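Local coordinates for protein Bd3459 (Bdellovibrio bacteriovorus, PDB 5CEC) that acts as a predatory endopeptidase of the S13 family, probably with D-Ala-D-Ala carboxypeptidase activity, and is bound by the ankyrin-repeat immunity protein Bd3460, at residues A[43-47]-A[307-311]; A[67-71]-A[365-369]; A[314-318]-A[377-381]. The protein carries 1 engineered substitution. All coordinates share one frame; numbering follows the deposited sequence.

In the fold
In Bd3459 an early strand and segments some 260 to 340 residues later build one antiparallel sheet with its covering helices, an example of long-range contacts assembling a domain. From the N terminus, strand 40-48 comes first; interaction 1 joins it to the start of helix 307-322, closing a loop of 259 residues. Interaction 2 opens within that loop, just before helix 72-84, and closes beyond it on strand 364-373, so the two cross. Interaction 3 starts further along helix 307-322, after interaction 1 has closed, and ends on strand 376-385, crossing interaction 2 in turn. Strands 40-48, 376-385 and 364-373 lie side by side, with helix 307-322 shared by interactions 1 and 3.

Interaction 1. Residues A[43-47]-A[307-311]; sequences SMCHM and CEMMI
Cys45 and Cys307 are covalently joined: SG of Cys45 lies 2.2 Å from SG of Cys307, a disulfide between strand 40-48 and the first turn of helix 307-322. The two halves reach the bond by different routes. On the strand, the sulfur of Cys45 sits between its own backbone N and carbonyl carbon (chi1 56°); on the helix, that of Cys307 swings opposite its backbone N (chi1 -166°), and the dihedral about the S-S bond is -102°.

Beside this bridge Ile311, one helical turn after Cys307, presents its two branches to different residues. CG1 of the ethyl branch rests 3.5 Å from SG of Cys45, and its terminal CD1 reaches to 4.1 Å from CA of His46. The methyl branch turns toward the end of the strand segment, with CG2 of Ile311 3.8 Å from CB of Met47.

The alternation is that of a strand inside a sheet with helices on both faces, as in the transpeptidase domain of the penicillin-binding protein and beta-lactamase clan: Ser43, Cys45 and Met47 face helix 307-322, whereas Met44 and His46 point the other way and touch helix 394-411. No hydrogen bond passes between 43-47 and 307-311; the strand's backbone bonds go to its sheet neighbours, 376-385 and, through His46, Gln57 of 57-58. At the other end from Ile311, OG of Ser43 comes within 3.7 Å of CB of Cys307 while its polar partner is Asp59, and the Cys307 side chain also touches Ala381 and Leu383 of the adjoining strand.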
loop_
_atom_site.group_PDB
_atom_site.type_symbol
_atom_site.label_atom_id
_atom_site.label_comp_id
_atom_site.label_asym_id
_atom_site.label_seq_id
_atom_site.Cartn_x
_atom_site.Cartn_y
_atom_site.Cartn_z
ATOM N N SER A 43 -13.112 14.040 10.051
ATOM C CA SER A 43 -14.144 14.399 9.078
ATOM C C SER A 43 -14.393 13.307 8.068
ATOM O O SER A 43 -13.473 12.610 7.684
ATOM C CB SER A 43 -13.760 15.691 8.334
ATOM O OG SER A 43 -14.788 16.162 7.497
ATOM N N MET A 44 -15.647 13.217 7.607
ATOM C CA MET A 44 -16.020 12.403 6.454
ATOM C C MET A 44 -16.856 13.226 5.524
ATOM O O MET A 44 -17.751 13.975 5.938
ATOM C CB MET A 44 -16.800 11.144 6.874
ATOM C CG MET A 44 -17.231 10.274 5.712
ATOM S SD MET A 44 -17.930 8.709 6.258
ATOM C CE MET A 44 -18.222 7.911 4.685
ATOM N N CYS A 45 -16.601 13.033 4.249
ATOM C CA CYS A 45 -17.358 13.743 3.227
ATOM C C CYS A 45 -17.549 12.812 2.008
ATOM O O CYS A 45 -16.853 11.808 1.851
ATOM C CB CYS A 45 -16.704 15.142 2.876
ATOM S SG CYS A 45 -14.973 14.970 2.366
ATOM N N HIS A 46 -18.499 13.156 1.154
ATOM C CA HIS A 46 -18.775 12.390 -0.041
ATOM C C HIS A 46 -19.456 13.249 -1.111
ATOM O O HIS A 46 -20.012 14.294 -0.802
ATOM C CB HIS A 46 -19.633 11.168 0.283
ATOM C CG HIS A 46 -21.037 11.474 0.670
ATOM N ND1 HIS A 46 -21.411 11.780 1.952
ATOM C CD2 HIS A 46 -22.164 11.540 -0.080
ATOM C CE1 HIS A 46 -22.714 11.975 1.992
ATOM N NE2 HIS A 46 -23.195 11.853 0.768
ATOM N N MET A 47 -19.451 12.791 -2.365
ATOM C CA MET A 47 -20.164 13.503 -3.423
ATOM C C MET A 47 -20.424 12.507 -4.540
ATOM O O MET A 47 -19.492 11.816 -4.960
ATOM C CB MET A 47 -19.338 14.673 -3.974
ATOM C CG MET A 47 -20.104 15.531 -4.966
ATOM S SD MET A 47 -19.093 16.833 -5.652
ATOM C CE MET A 47 -18.238 15.787 -6.847
ATOM N N CYS A 307 -11.021 17.513 3.975
ATOM C CA CYS A 307 -11.785 16.406 3.415
ATOM C C CYS A 307 -12.383 16.860 2.056
ATOM O O CYS A 307 -12.350 16.108 1.082
ATOM C CB CYS A 307 -12.854 15.974 4.400
ATOM S SG CYS A 307 -13.605 14.389 4.036
ATOM N N GLU A 308 -12.903 18.098 1.983
ATOM C CA GLU A 308 -13.400 18.645 0.713
ATOM C C GLU A 308 -12.347 18.604 -0.389
ATOM O O GLU A 308 -12.635 18.222 -1.531
ATOM C CB GLU A 308 -13.916 20.088 0.858
ATOM C CG GLU A 308 -15.255 20.191 1.543
ATOM C CD GLU A 308 -15.873 21.576 1.467
ATOM O OE1 GLU A 308 -15.252 22.513 0.917
ATOM O OE2 GLU A 308 -17.008 21.730 1.954
ATOM N N MET A 309 -11.106 18.955 -0.038
ATOM C CA MET A 309 -10.023 18.919 -1.013
ATOM C C MET A 309 -9.811 17.494 -1.552
ATOM O O MET A 309 -9.493 17.301 -2.736
ATOM C CB MET A 309 -8.722 19.465 -0.432
ATOM C CG MET A 309 -8.611 20.974 -0.466
ATOM S SD MET A 309 -8.601 21.692 -2.125
ATOM C CE MET A 309 -7.640 20.518 -3.031
ATOM N N MET A 310 -9.941 16.486 -0.686
ATOM C CA MET A 310 -9.819 15.112 -1.150
ATOM C C MET A 310 -10.892 14.728 -2.180
ATOM O O MET A 310 -10.614 14.052 -3.172
ATOM C CB MET A 310 -9.788 14.161 0.047
ATOM C CG MET A 310 -8.588 14.337 0.961
ATOM S SD MET A 310 -6.971 14.222 0.130
ATOM C CE MET A 310 -6.602 15.924 -0.262
ATOM N N ILE A 311 -12.122 15.178 -1.965
ATOM C CA ILE A 311 -13.187 14.952 -2.942
ATOM C C ILE A 311 -12.854 15.654 -4.262
ATOM O O ILE A 311 -13.004 15.067 -5.319
ATOM C CB ILE A 311 -14.532 15.424 -2.413
ATOM C CG1 ILE A 311 -14.879 14.688 -1.102
ATOM C CG2 ILE A 311 -15.602 15.233 -3.478
ATOM C CD1 ILE A 311 -14.984 13.173 -1.239
#

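Interaction 2. Residues A[67-71]-A[365-369]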
loop_
_atom_site.group_PDB
_atom_site.type_symbol
_atom_site.label_atom_id
_atom_site.label_comp_id
_atom_site.label_asym_id
_atom_site.label_seq_id
_atom_site.Cartn_x
_atom_site.Cartn_y
_atom_site.Cartn_z
ATOM N N PRO A 67 -4.226 15.591 9.159
ATOM C CA PRO A 67 -3.199 14.740 8.558
ATOM C C PRO A 67 -3.792 13.704 7.606
ATOM O O PRO A 67 -4.803 13.091 7.934
ATOM C CB PRO A 67 -2.551 14.070 9.752
ATOM C CG PRO A 67 -2.852 14.933 10.922
ATOM C CD PRO A 67 -4.206 15.521 10.633
ATOM N N LEU A 68 -3.175 13.574 6.445
ATOM C CA LEU A 68 -3.668 12.672 5.409
ATOM C C LEU A 68 -3.033 11.298 5.425
ATOM O O LEU A 68 -3.600 10.333 4.893
ATOM C CB LEU A 68 -3.396 13.289 4.044
ATOM C CG LEU A 68 -3.991 14.670 3.760
ATOM C CD1 LEU A 68 -3.656 15.097 2.342
ATOM C CD2 LEU A 68 -5.502 14.621 3.957
ATOM N N ALA A 69 -1.809 11.223 5.917
ATOM C CA ALA A 69 -1.004 10.008 5.730
ATOM C C ALA A 69 -0.954 9.658 4.238
ATOM O O ALA A 69 -0.939 10.568 3.396
ATOM C CB ALA A 69 -1.517 8.847 6.597
ATOM N N SER A 70 -0.984 8.373 3.881
ATOM C CA SER A 70 -0.726 7.982 2.503
ATOM C C SER A 70 -1.869 8.255 1.525
ATOM O O SER A 70 -1.676 8.050 0.328
ATOM C CB SER A 70 -0.261 6.515 2.399
ATOM O OG SER A 70 1.071 6.372 2.875
ATOM N N ILE A 71 -3.033 8.754 1.953
ATOM C CA ILE A 71 -3.951 9.277 0.925
ATOM C C ILE A 71 -3.368 10.487 0.212
ATOM O O ILE A 71 -3.781 10.808 -0.911
ATOM C CB ILE A 71 -5.393 9.489 1.394
ATOM C CG1 ILE A 71 -5.541 10.751 2.264
ATOM C CG2 ILE A 71 -5.942 8.230 2.009
ATOM C CD1 ILE A 71 -6.977 11.030 2.692
ATOM N N LYS A 365 -5.762 7.773 10.734
ATOM C CA LYS A 365 -6.056 6.626 9.877
ATOM C C LYS A 365 -7.026 7.164 8.837
ATOM O O LYS A 365 -8.020 7.827 9.199
ATOM C CB LYS A 365 -6.683 5.466 10.660
ATOM C CG LYS A 365 -6.681 4.152 9.898
ATOM C CD LYS A 365 -5.312 3.459 10.003
ATOM C CE LYS A 365 -5.246 2.165 9.194
ATOM N NZ LYS A 365 -5.186 2.521 7.750
ATOM N N THR A 366 -6.726 6.937 7.560
ATOM C CA THR A 366 -7.496 7.597 6.522
ATOM C C THR A 366 -7.822 6.628 5.384
ATOM O O THR A 366 -7.171 5.602 5.176
ATOM C CB THR A 366 -6.701 8.802 6.002
ATOM O OG1 THR A 366 -5.477 8.353 5.428
ATOM C CG2 THR A 366 -6.429 9.815 7.087
ATOM N N LEU A 367 -8.818 7.016 4.592
ATOM C CA LEU A 367 -9.244 6.276 3.387
ATOM C C LEU A 367 -9.921 7.245 2.450
ATOM O O LEU A 367 -10.739 8.053 2.913
ATOM C CB LEU A 367 -10.209 5.141 3.745
ATOM C CG LEU A 367 -10.445 4.083 2.698
ATOM C CD1 LEU A 367 -9.233 3.186 2.530
ATOM C CD2 LEU A 367 -11.660 3.273 3.027
ATOM N N MET A 368 -9.660 7.138 1.157
ATOM C CA MET A 368 -10.416 7.915 0.184
ATOM C C MET A 368 -10.546 7.105 -1.096
ATOM O O MET A 368 -9.685 6.273 -1.419
ATOM C CB MET A 368 -9.786 9.279 -0.072
ATOM C CG MET A 368 -8.501 9.262 -0.869
ATOM S SD MET A 368 -7.659 10.859 -1.020
ATOM C CE MET A 368 -8.572 11.569 -2.350
ATOM N N GLY A 369 -11.550 7.437 -1.897
ATOM C CA GLY A 369 -11.751 6.720 -3.149
ATOM C C GLY A 369 -13.157 6.880 -3.654
ATOM O O GLY A 369 -13.835 7.909 -3.423
#
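Thr366 and Leu68 supply the polar link of this contact, the threonine hydroxyl donating to the main chain of the loop: OG1 of Thr366 is 2.8 Å from O of Leu68. The donor does not lie in the carbonyl plane but stands 39° above it. Thr366 places OG1 between its own backbone N and carbonyl carbon (chi1 62°), which turns the hydroxyl toward the loop; its methyl CG2 comes within 3.8 Å of O of Pro67, the residue before Leu68. The same Leu68 oxygen also accepts a weak bond from N of Ile71, so the turn is held both from within and from the strand.

Ile71 is the apolar counterpart, straddling the gap between Thr366 and Met368. Its CG2 comes within 3.5 Å of OG1 of Thr366. The branch point meets sulfur: CB of Ile71 lies 3.6 Å from SD of Met368, and CD1 of Ile71 is 3.8 Å from the same SD. Met368 bends at its last torsion (chi3 -82°), so it offers the isoleucine its sulfur while the terminal methyl turns away toward helix 307-322.

Between Leu68 and Ile71 the loop carries Ser70, which with Lys73 fits the SxxK pattern of this clan, and whose OG is hydrogen-bonded to Lys73 and to a sulfate ion, probably from the crystallisation liquor. The contact thus lies next to a probable active site, at the entry to helix 72-84. Met310 of helix 307-322 packs against Leu68, Ile71 and Met368, Leu383 of strand 376-385 touches Ile71 and Thr366, and strand 354-361 borders the loop through Val361 and Lys357.

Interaction 3. Residues A[314-318]-A[377-381]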
loop_
_atom_site.group_PDB
_atom_site.type_symbol
_atom_site.label_atom_id
_atom_site.label_comp_id
_atom_site.label_asym_id
_atom_site.label_seq_id
_atom_site.Cartn_x
_atom_site.Cartn_y
_atom_site.Cartn_z
ATOM N N LEU A 314 -10.298 13.680 -6.134
ATOM C CA LEU A 314 -10.904 12.500 -6.782
ATOM C C LEU A 314 -11.660 12.880 -8.067
ATOM O O LEU A 314 -11.516 12.219 -9.109
ATOM C CB LEU A 314 -11.814 11.751 -5.828
ATOM C CG LEU A 314 -11.017 11.007 -4.715
ATOM C CD1 LEU A 314 -11.935 10.728 -3.534
ATOM C CD2 LEU A 314 -10.346 9.735 -5.224
ATOM N N TYR A 315 -12.469 13.936 -7.990
ATOM C CA TYR A 315 -13.223 14.409 -9.157
ATOM C C TYR A 315 -12.293 14.728 -10.312
ATOM O O TYR A 315 -12.505 14.292 -11.466
ATOM C CB TYR A 315 -14.019 15.648 -8.799
ATOM C CG TYR A 315 -14.739 16.213 -9.972
ATOM C CD1 TYR A 315 -14.113 17.095 -10.845
ATOM C CD2 TYR A 315 -16.042 15.835 -10.235
ATOM C CE1 TYR A 315 -14.777 17.605 -11.930
ATOM C CE2 TYR A 315 -16.717 16.318 -11.330
ATOM C CZ TYR A 315 -16.092 17.218 -12.199
ATOM O OH TYR A 315 -16.707 17.719 -13.280
ATOM N N SER A 316 -11.229 15.465 -10.011
ATOM C CA SER A 316 -10.260 15.890 -11.021
ATOM C C SER A 316 -9.446 14.740 -11.590
ATOM O O SER A 316 -9.163 14.712 -12.792
ATOM C CB SER A 316 -9.354 16.999 -10.473
ATOM O OG SER A 316 -10.088 18.173 -10.196
ATOM N N LEU A 317 -9.035 13.788 -10.736
ATOM C CA LEU A 317 -8.309 12.633 -11.192
ATOM C C LEU A 317 -9.172 11.796 -12.118
ATOM O O LEU A 317 -8.704 11.331 -13.178
ATOM C CB LEU A 317 -7.830 11.825 -9.979
ATOM C CG LEU A 317 -7.075 10.530 -10.302
ATOM C CD1 LEU A 317 -5.850 10.764 -11.186
ATOM C CD2 LEU A 317 -6.648 9.872 -9.007
ATOM N N ASP A 318 -10.408 11.538 -11.694
ATOM C CA ASP A 318 -11.346 10.783 -12.510
ATOM C C ASP A 318 -11.525 11.461 -13.881
ATOM O O ASP A 318 -11.526 10.787 -14.929
ATOM C CB ASP A 318 -12.679 10.627 -11.781
ATOM C CG ASP A 318 -13.367 9.295 -12.016
ATOM O OD1 ASP A 318 -12.838 8.412 -12.723
ATOM O OD2 ASP A 318 -14.479 9.145 -11.458
ATOM N N GLU A 377 -21.580 6.004 -8.999
ATOM C CA GLU A 377 -20.247 6.157 -8.469
ATOM C C GLU A 377 -20.264 7.313 -7.492
ATOM O O GLU A 377 -20.739 8.396 -7.818
ATOM C CB GLU A 377 -19.275 6.465 -9.599
ATOM C CG GLU A 377 -17.844 6.723 -9.164
ATOM C CD GLU A 377 -16.916 7.229 -10.270
ATOM O OE1 GLU A 377 -17.363 7.583 -11.374
ATOM O OE2 GLU A 377 -15.713 7.300 -10.016
ATOM N N ILE A 378 -19.764 7.087 -6.285
ATOM C CA ILE A 378 -19.732 8.114 -5.248
ATOM C C ILE A 378 -18.303 8.268 -4.741
ATOM O O ILE A 378 -17.669 7.285 -4.328
ATOM C CB ILE A 378 -20.658 7.783 -4.080
ATOM C CG1 ILE A 378 -22.076 7.472 -4.551
ATOM C CG2 ILE A 378 -20.667 8.914 -3.051
ATOM C CD1 ILE A 378 -22.944 6.943 -3.471
ATOM N N TYR A 379 -17.780 9.501 -4.732
ATOM C CA TYR A 379 -16.476 9.774 -4.113
ATOM C C TYR A 379 -16.618 9.923 -2.606
ATOM O O TYR A 379 -17.628 10.438 -2.109
ATOM C CB TYR A 379 -15.880 11.094 -4.648
ATOM C CG TYR A 379 -15.766 11.156 -6.150
ATOM C CD1 TYR A 379 -15.065 10.180 -6.851
ATOM C CD2 TYR A 379 -16.360 12.183 -6.889
ATOM C CE1 TYR A 379 -14.958 10.216 -8.221
ATOM C CE2 TYR A 379 -16.248 12.229 -8.262
ATOM C CZ TYR A 379 -15.569 11.238 -8.935
ATOM O OH TYR A 379 -15.482 11.268 -10.308
ATOM N N PHE A 380 -15.617 9.465 -1.862
ATOM C CA PHE A 380 -15.636 9.626 -0.421
ATOM C C PHE A 380 -14.242 9.861 0.119
ATOM O O PHE A 380 -13.249 9.505 -0.513
ATOM C CB PHE A 380 -16.235 8.359 0.245
ATOM C CG PHE A 380 -15.312 7.174 0.230
ATOM C CD1 PHE A 380 -14.389 7.001 1.241
ATOM C CD2 PHE A 380 -15.307 6.277 -0.840
ATOM C CE1 PHE A 380 -13.498 5.943 1.201
ATOM C CE2 PHE A 380 -14.410 5.245 -0.885
ATOM C CZ PHE A 380 -13.517 5.079 0.135
ATOM N N ALA A 381 -14.200 10.429 1.313
ATOM C CA ALA A 381 -12.971 10.502 2.105
ATOM C C ALA A 381 -13.318 10.441 3.571
ATOM O O ALA A 381 -14.288 11.075 4.018
ATOM C CB ALA A 381 -12.142 11.717 1.791
HETATM O O HOH W 1 -14.868 13.527 -12.795
HETATM O O HOH W 2 -13.396 5.846 -12.146
#
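Leu314 and Tyr379 mark the closest backbone approach, CA of Leu314 to CA of Tyr379 being 6.8 Å, and the axes of the helix and strand segments come within 9.9 Å, their directions differing by 134°. Tyr379 is the side chain that spans the gap. With CG opposite its carbonyl carbon, the ring projects from the strand onto the helix and lies against main chain: C of Leu314 and N of Tyr315 are both over one face, offset toward the rim, so the ring rests on the peptide link of those two residues. CB of Leu314 meets the ring at 3.8 Å from CD1 of Tyr379, and the leucine runs past the tyrosine in the reverse direction until its CD1 lies 3.5 Å from O of Phe380. The Tyr315 ring approaches CE2 of Tyr379 obliquely.

One helical turn on, Asp318 receives the phenol. OH of Tyr379 donates to OD2 of Asp318 at 2.6 Å, using the anti lone pair of that oxygen; OD2 lies at the ring's edge and in its plane, although the carboxylate is turned 76° from the ring. Glu377, extended from the strand, comes from the opposite direction, its carboxylate 82° from that of Asp318, and brings OE2 within 2.6 Å of OD2 of Asp318. One water donates to O of Tyr315 and weakly to the phenol oxygen, and sits over the Tyr315 ring; another donates to OD1 of Asp318 at 2.7 Å and weakly to OE2 of Glu377.

Two carboxylate oxygens so close suggest that one acid probably carries a proton; the phenol and the second water, both donors to the acid pair, would probably temper the remaining charge at this partly buried join of helix and sheet.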